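Local structure of vacuolar protein sorting-associated protein 29 (Entamoeba histolytica, 5XCJ) at residues A[4-9]-A[34-39]. The protein binds zinc on a metallophosphatase fold and probably serves in protein transport as the Vps29 subunit of the retromer complex. The protein carries 1 engineered substitution. Numbering follows the deposited sequence.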
# COMPACT_ATOMS: atom_id res chain seq x y z
N LEU A 4 -4.07 7.17 -2.15
CA LEU A 4 -3.73 6.01 -2.95
C LEU A 4 -2.73 5.18 -2.15
O LEU A 4 -1.70 5.70 -1.75
CB LEU A 4 -3.10 6.45 -4.28
CG LEU A 4 -2.41 5.41 -5.15
CD1 LEU A 4 -3.37 4.35 -5.67
CD2 LEU A 4 -1.64 6.05 -6.29
N VAL A 5 -3.07 3.93 -1.89
CA VAL A 5 -2.17 3.04 -1.16
C VAL A 5 -1.63 2.03 -2.18
O VAL A 5 -2.37 1.23 -2.72
CB VAL A 5 -2.89 2.32 -0.00
CG1 VAL A 5 -1.92 1.47 0.80
CG2 VAL A 5 -3.58 3.34 0.89
N ILE A 6 -0.33 2.11 -2.42
CA ILE A 6 0.33 1.28 -3.42
C ILE A 6 1.75 0.88 -2.99
O ILE A 6 2.30 1.48 -2.07
CB ILE A 6 0.39 2.05 -4.76
CG1 ILE A 6 0.49 1.12 -5.97
CG2 ILE A 6 1.50 3.08 -4.72
CD1 ILE A 6 0.28 1.82 -7.29
N GLY A 7 2.31 -0.13 -3.64
CA GLY A 7 3.65 -0.60 -3.32
C GLY A 7 4.06 -1.93 -3.92
O GLY A 7 3.35 -2.51 -4.73
N ASP A 8 5.23 -2.41 -3.49
CA ASP A 8 5.78 -3.69 -3.94
C ASP A 8 5.89 -3.80 -5.45
O ASP A 8 5.51 -4.79 -6.05
CB ASP A 8 5.01 -4.86 -3.34
CG ASP A 8 5.40 -5.14 -1.91
OD1 ASP A 8 6.59 -4.98 -1.60
OD2 ASP A 8 4.52 -5.50 -1.11
N PHE A 9 6.39 -2.73 -6.06
CA PHE A 9 6.57 -2.66 -7.51
C PHE A 9 7.60 -3.61 -8.12
O PHE A 9 7.37 -4.18 -9.17
CB PHE A 9 6.96 -1.24 -7.92
CG PHE A 9 5.91 -0.21 -7.63
CD1 PHE A 9 4.85 -0.03 -8.49
CD2 PHE A 9 6.01 0.58 -6.50
CE1 PHE A 9 3.89 0.93 -8.23
CE2 PHE A 9 5.05 1.54 -6.23
CZ PHE A 9 3.99 1.71 -7.10
N VAL A 34 -0.43 9.97 -1.42
CA VAL A 34 0.02 8.66 -1.85
C VAL A 34 0.84 8.02 -0.73
O VAL A 34 1.78 8.63 -0.23
CB VAL A 34 0.90 8.74 -3.11
CG1 VAL A 34 1.71 7.47 -3.28
CG2 VAL A 34 0.06 9.02 -4.35
N LEU A 35 0.44 6.83 -0.30
CA LEU A 35 1.18 6.10 0.72
C LEU A 35 1.75 4.87 0.03
O LEU A 35 1.02 3.97 -0.35
CB LEU A 35 0.27 5.72 1.88
CG LEU A 35 -0.44 6.91 2.54
CD1 LEU A 35 -1.17 6.50 3.81
CD2 LEU A 35 0.53 8.05 2.80
N CYS A 36 3.07 4.85 -0.12
CA CYS A 36 3.73 3.76 -0.80
C CYS A 36 4.54 2.90 0.16
O CYS A 36 5.37 3.41 0.92
CB CYS A 36 4.63 4.32 -1.90
SG CYS A 36 5.49 3.06 -2.87
N THR A 37 4.33 1.60 0.08
CA THR A 37 5.01 0.63 0.94
C THR A 37 6.49 0.38 0.62
O THR A 37 7.18 -0.27 1.39
CB THR A 37 4.26 -0.71 1.02
OG1 THR A 37 4.05 -1.23 -0.29
CG2 THR A 37 2.92 -0.52 1.72
N GLY A 38 6.98 0.89 -0.50
CA GLY A 38 8.37 0.66 -0.87
C GLY A 38 8.56 -0.30 -2.02
O GLY A 38 7.61 -0.60 -2.74
N ASN A 39 9.78 -0.80 -2.17
CA ASN A 39 10.15 -1.70 -3.25
C ASN A 39 9.87 -1.11 -4.63
O ASN A 39 9.18 -1.70 -5.46
CB ASN A 39 9.50 -3.08 -3.07
CG ASN A 39 10.29 -3.96 -2.12
OD1 ASN A 39 11.32 -3.55 -1.60
ND2 ASN A 39 9.80 -5.17 -1.89
O HOH W 1 2.39 -3.84 -0.85
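In the N-terminal beta-alpha-beta unit of this metallophosphatase fold, strands 2-6 and 33-36 run parallel, L4 beside V34 and I6 beside C36, and their C-terminal loops carry the zinc ligands D8 and N39. L35 gives its N-H to L4 O (2.8 Å) and takes one at its O from I6 N; T37 N then bonds I6 O. On the face under helix 43-52, L4 CD2 packs alongside V34 CG2. With SG anti to its own backbone N (chi1 -178°), C36 meets the F9 ring in its plane, 3.7 Å from CE2, and accepts the N-H of G38. T37 OG1 sits 3.1 Å from G7 CA, a close approach to the glycine backbone. Beyond the strands, D8 N bonds G38 O (3.1 Å). Carboxylate and amide planes lie 52° apart where N39 ND2 reaches D8 OD1 in a weak, bent bond (3.2 Å). Stronger partners lie elsewhere: H86 NE2 for D8 OD1 and the N-H of F63 for N39 OD1; the N-H of H115 also bonds D8 OD2. A water links D8 OD2 to T37 OG1. No zinc is bound here and A62 is an engineered site residue, yet these outside bonds would probably hold both ligands in place without the metal.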